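Local coordinates for protein glycerol-3-phosphate dehydrogenase [NAD(+)] (Dunaliella salina, PDB 6IUY) that probably interconverts dihydroxyacetone phosphate and sn-glycerol 3-phosphate with NAD(H), and carries a magnesium-binding haloacid dehalogenase-like domain as well, at residues R256-M261 and V289-V294; S335-A340 and C360-A365; L488-S493 and E583-T588. One frame throughout, in Å; residues are numbered along the deposited sequence.

Contact 1: residues R256-M261 and V289-V294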
ATOM      1  N   ARG A 256      26.217 -20.209 -19.264  1.00 55.48           N
ATOM      2  CA  ARG A 256      25.515 -21.049 -18.294  1.00 50.64           C
ATOM      3  C   ARG A 256      25.939 -20.606 -16.906  1.00 52.51           C
ATOM      4  O   ARG A 256      27.107 -20.741 -16.528  1.00 54.34           O
ATOM      5  CB  ARG A 256      25.819 -22.533 -18.492  1.00 53.81           C
ATOM      6  CG  ARG A 256      24.903 -23.429 -17.695  1.00 53.69           C
ATOM      7  CD  ARG A 256      25.359 -24.879 -17.687  1.00 57.47           C
ATOM      8  NE  ARG A 256      25.217 -25.513 -18.989  1.00 65.42           N
ATOM      9  CZ  ARG A 256      26.239 -25.881 -19.757  1.00 70.22           C
ATOM     10  NH1 ARG A 256      27.489 -25.688 -19.348  1.00 71.03           N
ATOM     11  NH2 ARG A 256      26.009 -26.451 -20.934  1.00 74.73           N
ATOM     12  N   TYR A 257      24.995 -20.064 -16.150  1.00 48.47           N
ATOM     13  CA  TYR A 257      25.308 -19.427 -14.880  1.00 45.57           C
ATOM     14  C   TYR A 257      25.569 -20.461 -13.791  1.00 43.48           C
ATOM     15  O   TYR A 257      24.784 -21.393 -13.636  1.00 49.52           O
ATOM     16  CB  TYR A 257      24.165 -18.491 -14.478  1.00 45.94           C
ATOM     17  CG  TYR A 257      24.107 -17.235 -15.307  1.00 42.75           C
ATOM     18  CD1 TYR A 257      23.512 -17.228 -16.567  1.00 51.39           C
ATOM     19  CD2 TYR A 257      24.655 -16.054 -14.840  1.00 48.07           C
ATOM     20  CE1 TYR A 257      23.476 -16.059 -17.334  1.00 47.96           C
ATOM     21  CE2 TYR A 257      24.606 -14.889 -15.587  1.00 46.56           C
ATOM     22  CZ  TYR A 257      24.025 -14.901 -16.830  1.00 47.75           C
ATOM     23  OH  TYR A 257      23.998 -13.740 -17.562  1.00 51.61           O
ATOM     24  N   LYS A 258      26.688 -20.335 -13.081  1.00 40.76           N
ATOM     25  CA  LYS A 258      26.906 -21.129 -11.859  1.00 45.81           C
ATOM     26  C   LYS A 258      26.386 -20.317 -10.682  1.00 40.73           C
ATOM     27  O   LYS A 258      26.721 -19.143 -10.552  1.00 39.99           O
ATOM     28  CB  LYS A 258      28.391 -21.468 -11.618  1.00 47.67           C
ATOM     29  CG  LYS A 258      29.059 -22.406 -12.647  1.00 57.27           C
ATOM     30  CD  LYS A 258      30.424 -22.904 -12.118  1.00 61.03           C
ATOM     31  CE  LYS A 258      31.450 -23.099 -13.233  1.00 64.23           C
ATOM     32  NZ  LYS A 258      30.929 -23.937 -14.346  1.00 68.05           N
ATOM     33  N   VAL A 259      25.584 -20.937  -9.823  1.00 39.65           N
ATOM     34  CA  VAL A 259      24.966 -20.204  -8.723  1.00 42.95           C
ATOM     35  C   VAL A 259      25.626 -20.530  -7.395  1.00 36.81           C
ATOM     36  O   VAL A 259      25.837 -21.696  -7.077  1.00 41.66           O
ATOM     37  CB  VAL A 259      23.471 -20.523  -8.626  1.00 39.69           C
ATOM     38  CG1 VAL A 259      22.817 -19.710  -7.508  1.00 35.17           C
ATOM     39  CG2 VAL A 259      22.794 -20.271  -9.985  1.00 42.45           C
ATOM     40  N   THR A 260      25.950 -19.499  -6.625  1.00 40.21           N
ATOM     41  CA  THR A 260      26.440 -19.687  -5.274  1.00 41.49           C
ATOM     42  C   THR A 260      25.594 -18.905  -4.260  1.00 41.87           C
ATOM     43  O   THR A 260      25.457 -17.683  -4.365  1.00 38.73           O
ATOM     44  CB  THR A 260      27.911 -19.263  -5.170  1.00 39.93           C
ATOM     45  OG1 THR A 260      28.692 -20.183  -5.931  1.00 44.56           O
ATOM     46  CG2 THR A 260      28.385 -19.271  -3.718  1.00 35.43           C
ATOM     47  N   MET A 261      25.053 -19.629  -3.279  1.00 38.02           N
ATOM     48  CA  MET A 261      24.388 -19.045  -2.122  1.00 36.88           C
ATOM     49  C   MET A 261      25.431 -18.708  -1.063  1.00 40.25           C
ATOM     50  O   MET A 261      26.167 -19.592  -0.617  1.00 36.97           O
ATOM     51  CB  MET A 261      23.339 -20.022  -1.565  1.00 37.35           C
ATOM     52  CG  MET A 261      22.718 -19.619  -0.207  1.00 40.02           C
ATOM     53  SD  MET A 261      21.673 -18.143  -0.318  1.00 37.80           S
ATOM     54  CE  MET A 261      22.800 -16.938   0.319  1.00 40.09           C
ATOM     55  N   VAL A 289      20.268 -22.252 -18.891  1.00 47.81           N
ATOM     56  CA  VAL A 289      20.931 -21.034 -18.446  1.00 48.16           C
ATOM     57  C   VAL A 289      21.628 -21.200 -17.077  1.00 46.76           C
ATOM     58  O   VAL A 289      22.377 -20.309 -16.663  1.00 47.41           O
ATOM     59  CB  VAL A 289      19.946 -19.842 -18.381  1.00 51.98           C
ATOM     60  CG1 VAL A 289      18.971 -20.006 -17.244  1.00 48.37           C
ATOM     61  CG2 VAL A 289      20.701 -18.527 -18.234  1.00 50.26           C
ATOM     62  N   PHE A 290      21.400 -22.322 -16.380  1.00 44.71           N
ATOM     63  CA  PHE A 290      22.046 -22.545 -15.067  1.00 49.93           C
ATOM     64  C   PHE A 290      22.834 -23.861 -14.960  1.00 46.86           C
ATOM     65  O   PHE A 290      22.400 -24.904 -15.465  1.00 44.06           O
ATOM     66  CB  PHE A 290      21.016 -22.535 -13.923  1.00 42.01           C
ATOM     67  CG  PHE A 290      20.196 -21.293 -13.858  1.00 44.29           C
ATOM     68  CD1 PHE A 290      20.776 -20.096 -13.518  1.00 43.66           C
ATOM     69  CD2 PHE A 290      18.838 -21.332 -14.114  1.00 45.76           C
ATOM     70  CE1 PHE A 290      20.033 -18.958 -13.463  1.00 45.53           C
ATOM     71  CE2 PHE A 290      18.086 -20.193 -14.055  1.00 44.39           C
ATOM     72  CZ  PHE A 290      18.681 -19.006 -13.735  1.00 45.58           C
ATOM     73  N   GLU A 291      23.969 -23.804 -14.269  1.00 47.10           N
ATOM     74  CA  GLU A 291      24.639 -25.023 -13.806  1.00 51.31           C
ATOM     75  C   GLU A 291      23.689 -25.777 -12.887  1.00 47.72           C
ATOM     76  O   GLU A 291      22.969 -25.156 -12.105  1.00 44.82           O
ATOM     77  CB  GLU A 291      25.942 -24.696 -13.071  1.00 45.12           C
ATOM     78  CG  GLU A 291      27.172 -24.655 -13.961  1.00 56.36           C
ATOM     79  CD  GLU A 291      27.381 -25.961 -14.729  1.00 67.73           C
ATOM     80  OE1 GLU A 291      27.345 -27.047 -14.104  1.00 69.21           O
ATOM     81  OE2 GLU A 291      27.570 -25.908 -15.968  1.00 73.52           O
ATOM     82  N   LYS A 292      23.668 -27.102 -12.983  1.00 45.93           N
ATOM     83  CA  LYS A 292      22.746 -27.888 -12.172  1.00 48.88           C
ATOM     84  C   LYS A 292      23.067 -27.767 -10.691  1.00 46.49           C
ATOM     85  O   LYS A 292      22.170 -27.668  -9.848  1.00 43.21           O
ATOM     86  CB  LYS A 292      22.763 -29.361 -12.575  1.00 39.12           C
ATOM     87  CG  LYS A 292      21.763 -30.183 -11.777  1.00 48.66           C
ATOM     88  CD  LYS A 292      21.748 -31.645 -12.195  1.00 52.32           C
ATOM     89  CE  LYS A 292      20.660 -32.411 -11.458  1.00 56.30           C
ATOM     90  NZ  LYS A 292      20.543 -33.822 -11.942  1.00 68.54           N
ATOM     91  N   GLU A 293      24.355 -27.746 -10.381  1.00 44.93           N
ATOM     92  CA  GLU A 293      24.789 -27.727  -8.998  1.00 46.41           C
ATOM     93  C   GLU A 293      24.877 -26.330  -8.394  1.00 46.20           C
ATOM     94  O   GLU A 293      25.510 -25.427  -8.953  1.00 43.86           O
ATOM     95  CB  GLU A 293      26.139 -28.422  -8.876  1.00 46.87           C
ATOM     96  CG  GLU A 293      26.776 -28.263  -7.502  1.00 48.24           C
ATOM     97  CD  GLU A 293      28.047 -29.097  -7.349  1.00 51.85           C
ATOM     98  OE1 GLU A 293      27.910 -30.327  -7.192  1.00 52.61           O
ATOM     99  OE2 GLU A 293      29.164 -28.527  -7.381  1.00 48.29           O
ATOM    100  N   VAL A 294      24.280 -26.167  -7.218  1.00 40.09           N
ATOM    101  CA  VAL A 294      24.338 -24.889  -6.527  1.00 36.59           C
ATOM    102  C   VAL A 294      25.284 -24.997  -5.361  1.00 39.81           C
ATOM    103  O   VAL A 294      25.160 -25.907  -4.555  1.00 41.34           O
ATOM    104  CB  VAL A 294      22.942 -24.452  -5.987  1.00 36.80           C
ATOM    105  CG1 VAL A 294      23.039 -23.107  -5.306  1.00 38.87           C
ATOM    106  CG2 VAL A 294      21.938 -24.406  -7.085  1.00 39.46           C
TER
HETATM  107  O   HOH W   1      24.405 -23.369 -10.480  1.00 40.73           O
HETATM  108  O   HOH W   2      27.838 -24.215  -8.406  1.00 42.00           O

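Contact 2: residues S335-A340 and C360-A365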
ATOM      1  N   SER A 335      32.778 -24.720   3.311  1.00 44.04           N
ATOM      2  CA  SER A 335      33.044 -23.746   4.360  1.00 43.11           C
ATOM      3  C   SER A 335      34.021 -22.687   3.929  1.00 39.92           C
ATOM      4  O   SER A 335      34.293 -21.763   4.693  1.00 42.89           O
ATOM      5  CB  SER A 335      33.607 -24.430   5.595  1.00 47.35           C
ATOM      6  OG  SER A 335      34.924 -24.874   5.316  1.00 52.82           O
ATOM      7  N   ASP A 336      34.580 -22.812   2.730  1.00 40.53           N
ATOM      8  CA  ASP A 336      35.531 -21.794   2.280  1.00 43.30           C
ATOM      9  C   ASP A 336      34.836 -20.769   1.405  1.00 40.37           C
ATOM     10  O   ASP A 336      34.300 -21.109   0.359  1.00 39.93           O
ATOM     11  CB  ASP A 336      36.704 -22.415   1.514  1.00 48.78           C
ATOM     12  CG  ASP A 336      37.845 -21.448   1.356  1.00 47.17           C
ATOM     13  OD1 ASP A 336      38.752 -21.463   2.209  1.00 66.81           O
ATOM     14  OD2 ASP A 336      37.826 -20.647   0.406  1.00 50.73           O
ATOM     15  N   LEU A 337      34.860 -19.519   1.846  1.00 40.97           N
ATOM     16  CA  LEU A 337      34.064 -18.473   1.236  1.00 43.34           C
ATOM     17  C   LEU A 337      34.579 -18.120  -0.153  1.00 43.28           C
ATOM     18  O   LEU A 337      33.796 -17.952  -1.082  1.00 41.13           O
ATOM     19  CB  LEU A 337      34.053 -17.235   2.135  1.00 40.32           C
ATOM     20  CG  LEU A 337      33.373 -16.012   1.520  1.00 42.13           C
ATOM     21  CD1 LEU A 337      31.894 -16.270   1.220  1.00 37.75           C
ATOM     22  CD2 LEU A 337      33.539 -14.811   2.399  1.00 39.38           C
ATOM     23  N   ILE A 338      35.897 -18.020  -0.289  1.00 42.81           N
ATOM     24  CA  ILE A 338      36.512 -17.710  -1.580  1.00 42.77           C
ATOM     25  C   ILE A 338      36.228 -18.822  -2.585  1.00 43.45           C
ATOM     26  O   ILE A 338      35.832 -18.577  -3.720  1.00 41.30           O
ATOM     27  CB  ILE A 338      38.039 -17.509  -1.456  1.00 48.23           C
ATOM     28  CG1 ILE A 338      38.339 -16.430  -0.419  1.00 41.45           C
ATOM     29  CG2 ILE A 338      38.652 -17.147  -2.825  1.00 41.81           C
ATOM     30  CD1 ILE A 338      37.527 -15.163  -0.648  1.00 47.29           C
ATOM     31  N   GLU A 339      36.403 -20.058  -2.157  1.00 44.50           N
ATOM     32  CA  GLU A 339      36.205 -21.163  -3.068  1.00 45.69           C
ATOM     33  C   GLU A 339      34.737 -21.270  -3.490  1.00 48.07           C
ATOM     34  O   GLU A 339      34.447 -21.618  -4.640  1.00 42.07           O
ATOM     35  CB  GLU A 339      36.688 -22.468  -2.434  1.00 50.21           C
ATOM     36  CG  GLU A 339      36.406 -23.702  -3.276  1.00 57.48           C
ATOM     37  CD  GLU A 339      35.538 -24.721  -2.545  1.00 61.78           C
ATOM     38  OE1 GLU A 339      35.896 -25.094  -1.405  1.00 58.85           O
ATOM     39  OE2 GLU A 339      34.492 -25.133  -3.109  1.00 66.63           O
ATOM     40  N   ALA A 340      33.816 -20.977  -2.570  1.00 45.29           N
ATOM     41  CA  ALA A 340      32.385 -21.029  -2.880  1.00 43.25           C
ATOM     42  C   ALA A 340      32.024 -20.040  -3.979  1.00 38.66           C
ATOM     43  O   ALA A 340      31.165 -20.300  -4.828  1.00 40.40           O
ATOM     44  CB  ALA A 340      31.542 -20.738  -1.608  1.00 42.75           C
ATOM     45  N   CYS A 360      31.778  -9.002   2.547  1.00 44.65           N
ATOM     46  CA  CYS A 360      32.084  -8.260   1.324  1.00 41.45           C
ATOM     47  C   CYS A 360      33.560  -7.835   1.307  1.00 48.50           C
ATOM     48  O   CYS A 360      34.222  -7.931   0.273  1.00 43.35           O
ATOM     49  CB  CYS A 360      31.165  -7.034   1.163  1.00 42.67           C
ATOM     50  SG  CYS A 360      29.396  -7.416   0.771  1.00 47.74           S
ATOM     51  N   LYS A 361      34.079  -7.367   2.443  1.00 48.33           N
ATOM     52  CA  LYS A 361      35.487  -6.997   2.530  1.00 44.37           C
ATOM     53  C   LYS A 361      36.423  -8.177   2.195  1.00 45.62           C
ATOM     54  O   LYS A 361      37.434  -7.985   1.538  1.00 49.96           O
ATOM     55  CB  LYS A 361      35.830  -6.458   3.922  1.00 47.66           C
ATOM     56  CG  LYS A 361      35.558  -4.971   4.138  1.00 50.55           C
ATOM     57  CD  LYS A 361      36.094  -4.527   5.517  1.00 63.01           C
ATOM     58  CE  LYS A 361      35.676  -5.518   6.623  1.00 67.66           C
ATOM     59  NZ  LYS A 361      36.200  -5.216   7.993  1.00 67.87           N
ATOM     60  N   GLN A 362      36.097  -9.381   2.664  1.00 45.82           N
ATOM     61  CA  GLN A 362      36.884 -10.576   2.359  1.00 44.20           C
ATOM     62  C   GLN A 362      36.873 -10.869   0.872  1.00 49.47           C
ATOM     63  O   GLN A 362      37.908 -11.154   0.300  1.00 47.86           O
ATOM     64  CB  GLN A 362      36.367 -11.814   3.095  1.00 41.09           C
ATOM     65  CG  GLN A 362      36.648 -11.873   4.589  1.00 48.36           C
ATOM     66  CD  GLN A 362      36.091 -13.147   5.233  1.00 49.98           C
ATOM     67  OE1 GLN A 362      36.311 -14.264   4.743  1.00 51.06           O
ATOM     68  NE2 GLN A 362      35.361 -12.978   6.334  1.00 53.62           N
ATOM     69  N   LEU A 363      35.691 -10.835   0.256  1.00 46.77           N
ATOM     70  CA  LEU A 363      35.572 -11.112  -1.172  1.00 48.39           C
ATOM     71  C   LEU A 363      36.275 -10.074  -2.055  1.00 48.86           C
ATOM     72  O   LEU A 363      36.761 -10.415  -3.138  1.00 51.13           O
ATOM     73  CB  LEU A 363      34.099 -11.202  -1.578  1.00 47.01           C
ATOM     74  CG  LEU A 363      33.307 -12.380  -1.014  1.00 45.69           C
ATOM     75  CD1 LEU A 363      31.843 -12.230  -1.365  1.00 42.34           C
ATOM     76  CD2 LEU A 363      33.851 -13.713  -1.526  1.00 38.30           C
ATOM     77  N   ALA A 364      36.291  -8.818  -1.611  1.00 39.84           N
ATOM     78  CA  ALA A 364      36.956  -7.735  -2.330  1.00 44.14           C
ATOM     79  C   ALA A 364      38.463  -7.988  -2.391  1.00 47.87           C
ATOM     80  O   ALA A 364      39.045  -8.094  -3.479  1.00 45.28           O
ATOM     81  CB  ALA A 364      36.674  -6.382  -1.657  1.00 41.73           C
ATOM     82  N   ALA A 365      39.069  -8.054  -1.202  1.00 45.10           N
ATOM     83  CA  ALA A 365      40.473  -8.418  -0.995  1.00 49.13           C
ATOM     84  C   ALA A 365      40.925  -9.610  -1.834  1.00 49.14           C
ATOM     85  O   ALA A 365      42.033  -9.607  -2.344  1.00 54.07           O
ATOM     86  CB  ALA A 365      40.720  -8.712   0.488  1.00 43.53           C
TER

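Contact 3: residues L488-S493 and E583-T588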
ATOM      1  N   LEU A 488       1.104  -1.129  14.009  1.00 43.13           N
ATOM      2  CA  LEU A 488       1.390  -1.431  12.613  1.00 45.07           C
ATOM      3  C   LEU A 488       1.123  -0.244  11.681  1.00 47.25           C
ATOM      4  O   LEU A 488       1.928   0.041  10.760  1.00 43.62           O
ATOM      5  CB  LEU A 488       0.589  -2.649  12.154  1.00 43.20           C
ATOM      6  CG  LEU A 488       1.477  -3.908  12.289  1.00 45.25           C
ATOM      7  CD1 LEU A 488       1.890  -4.095  13.752  1.00 34.57           C
ATOM      8  CD2 LEU A 488       0.780  -5.148  11.751  1.00 39.20           C
ATOM      9  N   ARG A 489       0.005   0.443  11.911  1.00 43.25           N
ATOM     10  CA  ARG A 489      -0.350   1.608  11.102  1.00 43.31           C
ATOM     11  C   ARG A 489       0.730   2.672  11.197  1.00 40.91           C
ATOM     12  O   ARG A 489       1.224   3.147  10.178  1.00 42.90           O
ATOM     13  CB  ARG A 489      -1.691   2.212  11.538  1.00 44.34           C
ATOM     14  CG  ARG A 489      -2.147   3.298  10.563  1.00 46.29           C
ATOM     15  CD  ARG A 489      -2.891   4.427  11.222  1.00 46.30           C
ATOM     16  NE  ARG A 489      -2.270   4.886  12.460  1.00 44.46           N
ATOM     17  CZ  ARG A 489      -1.265   5.745  12.524  1.00 44.04           C
ATOM     18  NH1 ARG A 489      -0.729   6.218  11.410  1.00 44.20           N
ATOM     19  NH2 ARG A 489      -0.782   6.122  13.710  1.00 46.20           N
ATOM     20  N   GLN A 490       1.080   3.059  12.422  1.00 38.76           N
ATOM     21  CA  GLN A 490       2.120   4.054  12.619  1.00 38.87           C
ATOM     22  C   GLN A 490       3.472   3.561  12.057  1.00 44.61           C
ATOM     23  O   GLN A 490       4.240   4.316  11.444  1.00 39.77           O
ATOM     24  CB  GLN A 490       2.239   4.385  14.096  1.00 40.29           C
ATOM     25  CG  GLN A 490       3.303   5.423  14.424  1.00 41.81           C
ATOM     26  CD  GLN A 490       2.954   6.819  13.917  1.00 47.85           C
ATOM     27  OE1 GLN A 490       1.790   7.127  13.633  1.00 45.33           O
ATOM     28  NE2 GLN A 490       3.965   7.667  13.798  1.00 45.19           N
ATOM     29  N   GLY A 491       3.755   2.281  12.257  1.00 45.41           N
ATOM     30  CA  GLY A 491       4.982   1.707  11.757  1.00 42.59           C
ATOM     31  C   GLY A 491       5.069   1.790  10.256  1.00 40.24           C
ATOM     32  O   GLY A 491       6.094   2.182   9.706  1.00 39.18           O
ATOM     33  N   LEU A 492       3.998   1.413   9.578  1.00 39.74           N
ATOM     34  CA  LEU A 492       3.999   1.459   8.125  1.00 41.73           C
ATOM     35  C   LEU A 492       4.162   2.902   7.652  1.00 46.53           C
ATOM     36  O   LEU A 492       4.886   3.187   6.689  1.00 44.97           O
ATOM     37  CB  LEU A 492       2.715   0.844   7.576  1.00 44.92           C
ATOM     38  CG  LEU A 492       2.609   0.760   6.060  1.00 43.55           C
ATOM     39  CD1 LEU A 492       3.823   0.031   5.503  1.00 42.75           C
ATOM     40  CD2 LEU A 492       1.305   0.054   5.670  1.00 43.14           C
ATOM     41  N   SER A 493       3.521   3.821   8.364  1.00 45.09           N
ATOM     42  CA  SER A 493       3.560   5.233   7.987  1.00 49.09           C
ATOM     43  C   SER A 493       4.961   5.817   8.185  1.00 45.29           C
ATOM     44  O   SER A 493       5.402   6.681   7.412  1.00 41.53           O
ATOM     45  CB  SER A 493       2.487   6.028   8.767  1.00 45.88           C
ATOM     46  OG  SER A 493       2.985   7.250   9.275  1.00 52.03           O
ATOM     47  N   GLU A 583      10.754  13.172  14.316  1.00 46.12           N
ATOM     48  CA  GLU A 583      10.095  12.918  13.046  1.00 48.57           C
ATOM     49  C   GLU A 583       9.558  11.500  12.990  1.00 50.23           C
ATOM     50  O   GLU A 583       8.669  11.198  12.208  1.00 50.11           O
ATOM     51  CB  GLU A 583      11.045  13.153  11.874  1.00 49.67           C
ATOM     52  CG  GLU A 583      11.520  14.594  11.747  1.00 51.89           C
ATOM     53  CD  GLU A 583      10.379  15.555  11.525  1.00 54.98           C
ATOM     54  OE1 GLU A 583       9.559  15.306  10.612  1.00 56.56           O
ATOM     55  OE2 GLU A 583      10.297  16.553  12.274  1.00 60.83           O
ATOM     56  N   PHE A 584      10.112  10.621  13.812  1.00 49.82           N
ATOM     57  CA  PHE A 584       9.732   9.220  13.758  1.00 48.87           C
ATOM     58  C   PHE A 584       9.486   8.753  15.172  1.00 47.28           C
ATOM     59  O   PHE A 584      10.311   8.062  15.765  1.00 46.18           O
ATOM     60  CB  PHE A 584      10.813   8.383  13.064  1.00 47.27           C
ATOM     61  CG  PHE A 584      11.080   8.789  11.618  1.00 46.23           C
ATOM     62  CD1 PHE A 584      12.063   9.726  11.310  1.00 50.08           C
ATOM     63  CD2 PHE A 584      10.362   8.224  10.574  1.00 45.81           C
ATOM     64  CE1 PHE A 584      12.313  10.104   9.988  1.00 45.97           C
ATOM     65  CE2 PHE A 584      10.609   8.595   9.249  1.00 44.40           C
ATOM     66  CZ  PHE A 584      11.586   9.532   8.963  1.00 47.20           C
ATOM     67  N   PRO A 585       8.350   9.164  15.740  1.00 52.64           N
ATOM     68  CA  PRO A 585       8.105   8.902  17.163  1.00 49.70           C
ATOM     69  C   PRO A 585       8.052   7.407  17.491  1.00 45.20           C
ATOM     70  O   PRO A 585       8.580   7.040  18.524  1.00 43.80           O
ATOM     71  CB  PRO A 585       6.752   9.585  17.423  1.00 48.27           C
ATOM     72  CG  PRO A 585       6.109   9.688  16.073  1.00 50.62           C
ATOM     73  CD  PRO A 585       7.245   9.903  15.109  1.00 50.92           C
ATOM     74  N   LEU A 586       7.454   6.560  16.654  1.00 41.90           N
ATOM     75  CA  LEU A 586       7.348   5.161  17.058  1.00 41.09           C
ATOM     76  C   LEU A 586       8.717   4.487  17.018  1.00 43.05           C
ATOM     77  O   LEU A 586       9.062   3.751  17.943  1.00 43.62           O
ATOM     78  CB  LEU A 586       6.349   4.392  16.187  1.00 40.87           C
ATOM     79  CG  LEU A 586       6.210   2.888  16.506  1.00 38.51           C
ATOM     80  CD1 LEU A 586       5.628   2.636  17.899  1.00 39.81           C
ATOM     81  CD2 LEU A 586       5.365   2.199  15.460  1.00 40.59           C
ATOM     82  N   PHE A 587       9.489   4.730  15.954  1.00 42.38           N
ATOM     83  CA  PHE A 587      10.850   4.195  15.861  1.00 43.11           C
ATOM     84  C   PHE A 587      11.630   4.588  17.113  1.00 44.49           C
ATOM     85  O   PHE A 587      12.365   3.794  17.695  1.00 43.18           O
ATOM     86  CB  PHE A 587      11.582   4.716  14.618  1.00 37.49           C
ATOM     87  CG  PHE A 587      11.123   4.099  13.328  1.00 41.82           C
ATOM     88  CD1 PHE A 587      10.166   3.106  13.313  1.00 38.44           C
ATOM     89  CD2 PHE A 587      11.668   4.512  12.126  1.00 37.53           C
ATOM     90  CE1 PHE A 587       9.764   2.536  12.109  1.00 41.96           C
ATOM     91  CE2 PHE A 587      11.266   3.951  10.930  1.00 39.43           C
ATOM     92  CZ  PHE A 587      10.316   2.963  10.916  1.00 38.54           C
ATOM     93  N   THR A 588      11.449   5.826  17.540  1.00 43.55           N
ATOM     94  CA  THR A 588      12.217   6.342  18.652  1.00 43.81           C
ATOM     95  C   THR A 588      11.784   5.754  19.984  1.00 46.76           C
ATOM     96  O   THR A 588      12.639   5.418  20.817  1.00 41.00           O
ATOM     97  CB  THR A 588      12.126   7.868  18.727  1.00 45.05           C
ATOM     98  OG1 THR A 588      12.850   8.433  17.633  1.00 46.40           O
ATOM     99  CG2 THR A 588      12.737   8.382  20.041  1.00 45.65           C
TER

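Contact 1: residues R256-M261 and V289-V294
V289 sets its CG2 methyl beside the CD1/CE1 side of the Y257 ring, 3.5 Å from Y257 CD1, while its carbonyl O lies in the ring plane, at the edge. The same oxygen accepts from Y257 N at 2.7 Å; Y257 O in turn accepts from E291 N at 2.6 Å, a nearly straight bond (170° at the hydrogen). The chains run parallel here, Y257 paired with F290, whose CD1 fits into the notch between Y257 CB and V259 CG2. Strand 257-262 is the first strand of the Rossmann-type NAD-binding sheet and 293-297 its neighbour; 290-291 is a short, weakly bonded lead-in before the corner at K292. There a water accepts from V259 N and donates to E291 O and E293 O. Helix 266-282 covers F290 and V294, and V259 CG1, anti to the backbone N (chi1 -178°), lies against V294 CG1 at 4.1 Å. E291, bent at chi2 (-56°), runs alongside K258, and its OE2 reaches R256 NH1 in a weak salt bridge of 3.4 Å, carboxylate and guanidinium planes almost perpendicular. K258 NZ stays 4.2 Å from E291 OE2, beyond a salt bridge. With an alanine at E291, R256 and the K258 ammonium would probably both lose their negative neighbour, and the K258 chain its cover.

Contact 2: residues S335-A340 and C360-A365
The flat carboxamide of Q362 meets L337 through its oxygen: OE1 lies 3.7 Å from the L337 CD2 methyl, a van der Waals touch, and the two side chains cross at a slant. With CG anti to the carbonyl carbon (chi1 -73°) and the chain extended beyond it, Q362 carries its amide across to the L337 end of the facing helix. No hydrogen bond joins the segments. Beside the amide, one methyl does most of the apolar work: L363 CD2 sits 3.8 Å from L337 CG and 4.0 Å from I338 CD1. L337 lies crosswise to L363, whereas I338 and L363 run alongside one another, pointed opposite ways. The I338 CD1 methyl also comes within 4.1 Å of the Q362 backbone O. Helix 337-342 starts just here, N-capped by D336, whose OD2 accepts from E339 N at 3.0 Å through its anti lone pair. Elsewhere W297 of strand 293-297 touches L337, and L400 of helix 392-400 touches L363. Two short helices thus pack together in the Rossmann-type domain, one after strand 331-334 and the other after strand 346-349, with the Q362 side chain about 7 Å from the bound NAD.

Contact 3: residues L488-S493 and E583-T588
A buried helix-to-helix contact, in which L586 and P585 at the start of helix 585-594 press on Q490 and G491 of helix 481-502, lies within the helical C-terminal part of the dehydrogenase. The backbones come nearest at G491 and L586, whose CA atoms are 6.8 Å apart. L586 has its CG anti to the backbone N (chi1 178°), and from there CD2 reaches over the glycine, 3.6 Å from G491 N and 3.8 Å from G491 CA. A methyl thus packs directly against main chain. Next to it, Q490 and L586 overlap along their lengths while heading opposite ways, Q490 CG lying 3.7 Å from L586 CB. The Q490 chain then bends at chi2 (69°), bringing its amide to P585: NE2 lies 3.7 Å from P585 CG, with the glutamine set roughly perpendicular to the proline.

In this all-helical region, typical of the C-terminal domain of the family, helix 481-502 also reaches the second subunit: R489 NE forms a salt bridge with E423 of that chain. R489 NH2 meanwhile donates to Q490 OE1 at 2.8 Å, in the carbonyl plane on a lone pair, while Q490 NE2 hydrogen-bonds E494 OE1. The glutamine amide is therefore held at both ends, which fixes its flip beside the proline. E494 serves the facing helix as well, its carboxylate accepting from the backbone N atoms of L586 and F587 in the first turn; its negative charge there probably suits the helix dipole. More loosely, the F587 ring approaches G491 O through CE1, 4.4 Å away.

Overall arrangement
Contacts 1, 2 and 3 follow one another along the chain, each closing before the next opens. Contacts 1 and 2 share the N-terminal, NAD-binding part of the dehydrogenase, their centres 18 Å apart. Contact 1 pairs neighbouring strands of the mixed sheet, and contact 2 packs two helices that follow other strands of it; a probable hydrogen bond from T260 OG1 to A340 O, 2.7 Å long, links them directly. Contact 3 stands apart in the helical C-terminal part, its centre about 41 Å from that of contact 1 and 38 Å from that of contact 2. Bound NAD and dihydroxyacetone phosphate draw on residues from both parts, whereas the magnesium site belongs to the separate phosphatase-like domain.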